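Local coordinates for peptide ABC transporter, peptide-binding protein (Thermus thermophilus, PDB 2D5W) that binds oligopeptides, holding a pentapeptide in this complex, and probably delivers them to an ABC transporter in the membrane for uptake, at residues C314-D319 and K459-F464; I393-R396 and R401-R404. All coordinates share one frame; numbering follows the deposited sequence.

Interaction 1: C314-D319 and K459-F464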
ATOM      1  N   CYS A 314      -7.969 -24.702   5.084  1.00 15.15           N
ATOM      2  CA  CYS A 314      -8.531 -24.756   3.734  1.00 14.33           C
ATOM      3  C   CYS A 314      -7.949 -26.035   3.151  1.00 14.81           C
ATOM      4  O   CYS A 314      -6.759 -26.103   2.857  1.00 14.13           O
ATOM      5  CB  CYS A 314      -8.094 -23.549   2.892  1.00 14.03           C
ATOM      6  SG  CYS A 314      -8.665 -21.957   3.558  1.00 16.26           S
ATOM      7  N   GLN A 315      -8.781 -27.055   2.993  1.00 15.45           N
ATOM      8  CA  GLN A 315      -8.290 -28.331   2.494  1.00 16.10           C
ATOM      9  C   GLN A 315      -7.555 -28.241   1.160  1.00 15.62           C
ATOM     10  O   GLN A 315      -6.641 -29.024   0.909  1.00 15.32           O
ATOM     11  CB  GLN A 315      -9.431 -29.348   2.411  1.00 18.14           C
ATOM     12  CG  GLN A 315      -8.959 -30.792   2.237  1.00 18.95           C
ATOM     13  CD  GLN A 315      -7.905 -31.202   3.261  1.00 18.81           C
ATOM     14  OE1 GLN A 315      -8.077 -31.002   4.466  1.00 20.52           O
ATOM     15  NE2 GLN A 315      -6.812 -31.784   2.783  1.00 18.98           N
ATOM     16  N   VAL A 316      -7.941 -27.294   0.310  1.00 15.33           N
ATOM     17  CA  VAL A 316      -7.278 -27.125  -0.983  1.00 15.17           C
ATOM     18  C   VAL A 316      -5.794 -26.825  -0.765  1.00 13.65           C
ATOM     19  O   VAL A 316      -4.932 -27.299  -1.506  1.00 13.32           O
ATOM     20  CB  VAL A 316      -7.913 -25.970  -1.788  1.00 17.13           C
ATOM     21  CG1 VAL A 316      -7.156 -25.762  -3.091  1.00 19.30           C
ATOM     22  CG2 VAL A 316      -9.376 -26.277  -2.066  1.00 20.84           C
ATOM     23  N   VAL A 317      -5.508 -26.034   0.264  1.00 12.54           N
ATOM     24  CA  VAL A 317      -4.138 -25.677   0.605  1.00 12.77           C
ATOM     25  C   VAL A 317      -3.353 -26.930   0.989  1.00 12.32           C
ATOM     26  O   VAL A 317      -2.227 -27.134   0.535  1.00 12.47           O
ATOM     27  CB  VAL A 317      -4.115 -24.665   1.772  1.00 13.20           C
ATOM     28  CG1 VAL A 317      -2.703 -24.495   2.308  1.00 14.07           C
ATOM     29  CG2 VAL A 317      -4.662 -23.328   1.295  1.00 15.19           C
ATOM     30  N   LYS A 318      -3.949 -27.771   1.828  1.00 12.66           N
ATOM     31  CA  LYS A 318      -3.291 -29.004   2.250  1.00 13.67           C
ATOM     32  C   LYS A 318      -3.171 -29.985   1.088  1.00 12.80           C
ATOM     33  O   LYS A 318      -2.161 -30.669   0.952  1.00 13.31           O
ATOM     34  CB  LYS A 318      -4.055 -29.651   3.408  1.00 16.26           C
ATOM     35  CG  LYS A 318      -4.038 -28.822   4.687  1.00 17.74           C
ATOM     36  CD  LYS A 318      -4.594 -29.596   5.877  1.00 19.42           C
ATOM     37  CE  LYS A 318      -3.690 -30.762   6.264  1.00 20.25           C
ATOM     38  NZ  LYS A 318      -4.208 -31.502   7.454  1.00 21.41           N
ATOM     39  N   ASP A 319      -4.202 -30.046   0.250  1.00 12.44           N
ATOM     40  CA  ASP A 319      -4.195 -30.933  -0.910  1.00 12.57           C
ATOM     41  C   ASP A 319      -3.009 -30.613  -1.817  1.00 12.55           C
ATOM     42  O   ASP A 319      -2.275 -31.506  -2.247  1.00 12.73           O
ATOM     43  CB  ASP A 319      -5.496 -30.781  -1.703  1.00 14.34           C
ATOM     44  CG  ASP A 319      -6.687 -31.420  -1.011  1.00 14.89           C
ATOM     45  OD1 ASP A 319      -7.824 -31.212  -1.483  1.00 17.44           O
ATOM     46  OD2 ASP A 319      -6.490 -32.134  -0.005  1.00 15.99           O
ATOM     47  N   LYS A 459     -11.092 -17.559   0.629  1.00 12.75           N
ATOM     48  CA  LYS A 459     -11.630 -16.715  -0.440  1.00 12.66           C
ATOM     49  C   LYS A 459     -10.766 -16.846  -1.694  1.00 12.08           C
ATOM     50  O   LYS A 459     -11.285 -16.858  -2.809  1.00 13.92           O
ATOM     51  CB  LYS A 459     -11.719 -15.258   0.017  1.00 14.51           C
ATOM     52  CG  LYS A 459     -12.937 -14.962   0.882  1.00 19.78           C
ATOM     53  CD  LYS A 459     -14.237 -15.118   0.095  1.00 23.86           C
ATOM     54  CE  LYS A 459     -14.313 -14.138  -1.069  1.00 26.01           C
ATOM     55  NZ  LYS A 459     -15.602 -14.234  -1.815  1.00 27.02           N
ATOM     56  N   TRP A 460      -9.449 -16.885  -1.511  1.00 11.67           N
ATOM     57  CA  TRP A 460      -8.527 -17.135  -2.615  1.00 11.00           C
ATOM     58  C   TRP A 460      -7.739 -18.318  -2.059  1.00 10.81           C
ATOM     59  O   TRP A 460      -7.393 -18.338  -0.876  1.00 11.74           O
ATOM     60  CB  TRP A 460      -7.650 -15.923  -2.983  1.00 10.71           C
ATOM     61  CG  TRP A 460      -6.938 -15.211  -1.889  1.00 10.25           C
ATOM     62  CD1 TRP A 460      -7.435 -14.226  -1.083  1.00 11.49           C
ATOM     63  CD2 TRP A 460      -5.562 -15.365  -1.533  1.00  9.53           C
ATOM     64  NE1 TRP A 460      -6.449 -13.754  -0.252  1.00 11.61           N
ATOM     65  CE2 TRP A 460      -5.288 -14.437  -0.507  1.00 10.85           C
ATOM     66  CE3 TRP A 460      -4.529 -16.200  -1.985  1.00 10.07           C
ATOM     67  CZ2 TRP A 460      -4.022 -14.319   0.076  1.00 12.11           C
ATOM     68  CZ3 TRP A 460      -3.273 -16.083  -1.404  1.00 11.71           C
ATOM     69  CH2 TRP A 460      -3.031 -15.150  -0.385  1.00 11.53           C
ATOM     70  N   THR A 461      -7.480 -19.309  -2.906  1.00 11.04           N
ATOM     71  CA  THR A 461      -6.870 -20.558  -2.461  1.00 11.66           C
ATOM     72  C   THR A 461      -5.525 -20.988  -3.016  1.00 11.57           C
ATOM     73  O   THR A 461      -5.104 -22.127  -2.790  1.00 13.93           O
ATOM     74  CB  THR A 461      -7.836 -21.711  -2.746  1.00 12.71           C
ATOM     75  OG1 THR A 461      -8.075 -21.773  -4.159  1.00 16.55           O
ATOM     76  CG2 THR A 461      -9.163 -21.489  -2.025  1.00 15.75           C
ATOM     77  N   GLY A 462      -4.850 -20.113  -3.742  1.00 10.44           N
ATOM     78  CA  GLY A 462      -3.570 -20.505  -4.293  1.00 10.24           C
ATOM     79  C   GLY A 462      -2.584 -19.366  -4.365  1.00  9.38           C
ATOM     80  O   GLY A 462      -2.044 -18.934  -3.347  1.00 10.36           O
ATOM     81  N   MET A 463      -2.362 -18.890  -5.586  1.00  9.43           N
ATOM     82  CA  MET A 463      -1.442 -17.799  -5.875  1.00  9.20           C
ATOM     83  C   MET A 463      -2.202 -16.494  -6.096  1.00  8.57           C
ATOM     84  O   MET A 463      -3.273 -16.486  -6.700  1.00  9.31           O
ATOM     85  CB  MET A 463      -0.640 -18.135  -7.133  1.00  9.45           C
ATOM     86  CG  MET A 463       0.242 -19.370  -7.005  1.00 10.16           C
ATOM     87  SD  MET A 463       0.750 -20.077  -8.606  1.00 18.69           S
ATOM     88  CE  MET A 463       1.886 -18.832  -9.202  1.00 17.91           C
ATOM     89  N   PHE A 464      -1.631 -15.393  -5.616  1.00  8.66           N
ATOM     90  CA  PHE A 464      -2.239 -14.074  -5.757  1.00  8.07           C
ATOM     91  C   PHE A 464      -1.091 -13.107  -6.047  1.00  7.51           C
ATOM     92  O   PHE A 464      -0.287 -12.797  -5.164  1.00  8.11           O
ATOM     93  CB  PHE A 464      -2.963 -13.712  -4.451  1.00  9.18           C
ATOM     94  CG  PHE A 464      -3.737 -12.410  -4.486  1.00  8.69           C
ATOM     95  CD1 PHE A 464      -4.386 -11.969  -3.336  1.00 11.18           C
ATOM     96  CD2 PHE A 464      -3.813 -11.623  -5.634  1.00  9.08           C
ATOM     97  CE1 PHE A 464      -5.097 -10.774  -3.321  1.00 11.00           C
ATOM     98  CE2 PHE A 464      -4.527 -10.418  -5.626  1.00  9.88           C
ATOM     99  CZ  PHE A 464      -5.165  -9.996  -4.469  1.00 10.60           C
TER

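Interaction 2: I393-R396 and R401-R404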
ATOM      1  N   ILE A 393      -0.958 -33.442 -15.894  1.00 10.55           N
ATOM      2  CA  ILE A 393      -1.002 -32.677 -14.651  1.00 10.66           C
ATOM      3  C   ILE A 393      -0.807 -33.583 -13.437  1.00 10.54           C
ATOM      4  O   ILE A 393      -1.399 -34.661 -13.347  1.00 10.91           O
ATOM      5  CB  ILE A 393      -2.345 -31.912 -14.544  1.00 10.55           C
ATOM      6  CG1 ILE A 393      -2.484 -30.956 -15.737  1.00 11.72           C
ATOM      7  CG2 ILE A 393      -2.430 -31.156 -13.223  1.00 10.63           C
ATOM      8  CD1 ILE A 393      -1.312 -30.002 -15.930  1.00 12.97           C
ATOM      9  N   LEU A 394       0.029 -33.140 -12.504  1.00 10.66           N
ATOM     10  CA  LEU A 394       0.328 -33.920 -11.309  1.00 11.01           C
ATOM     11  C   LEU A 394      -0.886 -34.282 -10.466  1.00 11.27           C
ATOM     12  O   LEU A 394      -1.827 -33.497 -10.330  1.00 10.92           O
ATOM     13  CB  LEU A 394       1.335 -33.169 -10.437  1.00 11.78           C
ATOM     14  CG  LEU A 394       2.701 -32.894 -11.066  1.00 11.24           C
ATOM     15  CD1 LEU A 394       3.477 -31.934 -10.179  1.00 12.41           C
ATOM     16  CD2 LEU A 394       3.463 -34.195 -11.258  1.00 12.87           C
ATOM     17  N   GLN A 395      -0.838 -35.484  -9.898  1.00 11.20           N
ATOM     18  CA  GLN A 395      -1.894 -36.005  -9.037  1.00 12.40           C
ATOM     19  C   GLN A 395      -1.260 -36.715  -7.847  1.00 12.30           C
ATOM     20  O   GLN A 395      -0.117 -37.169  -7.918  1.00 12.61           O
ATOM     21  CB  GLN A 395      -2.753 -37.040  -9.777  1.00 14.20           C
ATOM     22  CG  GLN A 395      -3.475 -36.548 -11.014  1.00 17.29           C
ATOM     23  CD  GLN A 395      -4.283 -37.654 -11.687  1.00 17.51           C
ATOM     24  OE1 GLN A 395      -4.983 -37.414 -12.670  1.00 20.26           O
ATOM     25  NE2 GLN A 395      -4.186 -38.869 -11.158  1.00 18.78           N
ATOM     26  N   ARG A 396      -2.014 -36.805  -6.759  1.00 13.40           N
ATOM     27  CA  ARG A 396      -1.578 -37.519  -5.565  1.00 14.42           C
ATOM     28  C   ARG A 396      -2.798 -37.726  -4.679  1.00 14.03           C
ATOM     29  O   ARG A 396      -3.854 -37.140  -4.917  1.00 15.86           O
ATOM     30  CB  ARG A 396      -0.485 -36.752  -4.810  1.00 14.79           C
ATOM     31  CG  ARG A 396      -0.943 -35.540  -4.021  1.00 14.39           C
ATOM     32  CD  ARG A 396       0.207 -34.996  -3.188  1.00 15.40           C
ATOM     33  NE  ARG A 396      -0.191 -33.850  -2.376  1.00 14.55           N
ATOM     34  CZ  ARG A 396       0.557 -33.313  -1.419  1.00 15.63           C
ATOM     35  NH1 ARG A 396       0.107 -32.270  -0.732  1.00 16.08           N
ATOM     36  NH2 ARG A 396       1.752 -33.816  -1.139  1.00 16.44           N
ATOM     37  N   ARG A 401      -8.415 -38.904  -0.824  1.00 18.06           N
ATOM     38  CA  ARG A 401      -8.993 -38.244  -1.988  1.00 18.66           C
ATOM     39  C   ARG A 401      -7.945 -37.976  -3.059  1.00 17.14           C
ATOM     40  O   ARG A 401      -6.811 -37.612  -2.754  1.00 15.58           O
ATOM     41  CB  ARG A 401      -9.632 -36.924  -1.557  1.00 20.27           C
ATOM     42  CG  ARG A 401     -10.786 -37.089  -0.582  1.00 24.78           C
ATOM     43  CD  ARG A 401     -11.012 -35.842   0.268  1.00 28.35           C
ATOM     44  NE  ARG A 401     -11.012 -34.609  -0.515  1.00 31.12           N
ATOM     45  CZ  ARG A 401      -9.923 -33.897  -0.792  1.00 32.53           C
ATOM     46  NH1 ARG A 401      -8.736 -34.290  -0.347  1.00 33.50           N
ATOM     47  NH2 ARG A 401     -10.021 -32.792  -1.518  1.00 33.18           N
ATOM     48  N   THR A 402      -8.327 -38.157  -4.319  1.00 16.94           N
ATOM     49  CA  THR A 402      -7.408 -37.909  -5.420  1.00 17.50           C
ATOM     50  C   THR A 402      -7.404 -36.420  -5.730  1.00 16.79           C
ATOM     51  O   THR A 402      -8.435 -35.845  -6.078  1.00 20.05           O
ATOM     52  CB  THR A 402      -7.815 -38.688  -6.680  1.00 19.05           C
ATOM     53  OG1 THR A 402      -7.726 -40.092  -6.414  1.00 21.32           O
ATOM     54  CG2 THR A 402      -6.899 -38.338  -7.845  1.00 19.00           C
ATOM     55  N   VAL A 403      -6.239 -35.799  -5.594  1.00 15.71           N
ATOM     56  CA  VAL A 403      -6.109 -34.374  -5.850  1.00 14.31           C
ATOM     57  C   VAL A 403      -5.201 -34.103  -7.044  1.00 13.43           C
ATOM     58  O   VAL A 403      -4.225 -34.821  -7.281  1.00 13.08           O
ATOM     59  CB  VAL A 403      -5.549 -33.640  -4.609  1.00 15.54           C
ATOM     60  CG1 VAL A 403      -6.461 -33.875  -3.414  1.00 17.64           C
ATOM     61  CG2 VAL A 403      -4.146 -34.116  -4.306  1.00 16.60           C
ATOM     62  N   ARG A 404      -5.549 -33.066  -7.797  1.00 13.67           N
ATOM     63  CA  ARG A 404      -4.787 -32.659  -8.973  1.00 13.42           C
ATOM     64  C   ARG A 404      -4.122 -31.319  -8.699  1.00 12.50           C
ATOM     65  O   ARG A 404      -4.694 -30.462  -8.023  1.00 13.02           O
ATOM     66  CB  ARG A 404      -5.711 -32.517 -10.181  1.00 16.45           C
ATOM     67  CG  ARG A 404      -6.352 -33.808 -10.629  1.00 19.06           C
ATOM     68  CD  ARG A 404      -7.294 -33.587 -11.800  1.00 20.73           C
ATOM     69  NE  ARG A 404      -6.635 -32.967 -12.946  1.00 20.79           N
ATOM     70  CZ  ARG A 404      -6.662 -31.666 -13.219  1.00 21.97           C
ATOM     71  NH1 ARG A 404      -6.032 -31.199 -14.287  1.00 20.90           N
ATOM     72  NH2 ARG A 404      -7.328 -30.831 -12.432  1.00 23.26           N
TER
HETATM   73  O   HOH W   1      -4.165 -34.893 -13.533  1.00 16.42           O

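Interaction 1: C314-D319 and K459-F464
Val316 and Thr461 carry most of this small contact, which buries 145 Å² in all. The first turn of a helix leans on a loop that leads into a strand. Val316 CG1 lies 4.1 Å from Thr461 CB and is the methyl that does the touching; the two side chains cross at about a right angle. That methyl reaches the loop because it stands opposite the backbone N (chi1 177°), whereas CG2 takes the branch beside the N. The more buried flank belongs to Val317, whose CG2 comes within 4.3 Å of Thr461 O and which also rests on Asn309. On the other flank the packing thins out: Val316 is exposed, Thr461 is partly exposed, and the interface has only van der Waals spacing to show. Each side is held both by its own bonds and by neighbours. Cys314 is the N-cap of the helix, and its disulfide ties the helix start to Cys458, next to Lys459. Gln315 NE2 gives Asp319 OD2 a nearly straight bond of 2.8 Å (178° at the hydrogen), met from above the carboxylate plane. In the loop segment Phe464 CD1 sits 3.9 Å above the Trp460 ring, over its centre. Thr461 N bonds to Glu408 OE2 and Trp460 O receives Asn309 ND2. Helix 315-320 is thus fixed beside the start of strand 463-469, which runs between strands 293-308 and 401-410, with Met463 packing on both and Phe464 on strand 401-410.

Interaction 2: I393-R396 and R401-R404
Arg401 opens its strand with its carbonyl O beside Arg396 O, while its side chain turns elsewhere, NH2 forming a salt bridge with Asp319. Next comes Thr402, exposed, whose CG2 brushes the amide end of Gln395 at 4.3 Å from NE2. Val403 carries the main backbone clasp. Its N donates to Arg396 O over 2.8 Å with an almost straight hydrogen (173°), and its O accepts from Arg396 N at 3.0 Å, more bent (152°) but lying in the carbonyl plane. These two bonds define an antiparallel hydrogen-bonded pair in a beta hairpin made of strands 394-398 and 401-410, joined by a two-residue connection; the short segments 394-396 and 401-404 run at 160° to each other. The side chains of the pair share one face of the sheet. There Val403 CG2, placed between its own backbone N and carbonyl carbon, comes 3.1 Å from Arg396 O and 3.5 Å from Arg396 CG, which is tight packing. The same methyl lies at the edge of the Arg396 guanidinium, near its plane; that group probably bonds through NH1 to Asp319 O, and it bonds through NH2 to Met384 O. Arg404 follows on the other face, a non-hydrogen-bonded partner of Gln395, with the two CG atoms 4.0 Å apart. Its chain bends at chi3, bringing NH1 to 3.8 Å from Ile393 CG2 in an oblique approach, while Asp391 OD1 supplies the salt-bridge partner of NH1. Beyond that bend Arg404 NE donates to a water at 3.2 Å, which probably donates in turn to Ile393 O.

Asp319 joins the two contacts, whose centres lie about 14 Å apart. Its OD1 forms a salt bridge with Arg401 NH2 at 2.7 Å, and its backbone O probably accepts a hydrogen bond from Arg396 NH1 at 2.9 Å. Asp319 CG also packs 3.4 Å from Val403 CG1. One residue at the end of the helical segment of interaction 1 therefore meets both hairpin strands of interaction 2. The connection is completed through the sheet, where strands 463-469 and 401-410 are parallel neighbours. Interaction 2 lies further from the chain's centre, about 36 Å between centres against about 23 Å for interaction 1.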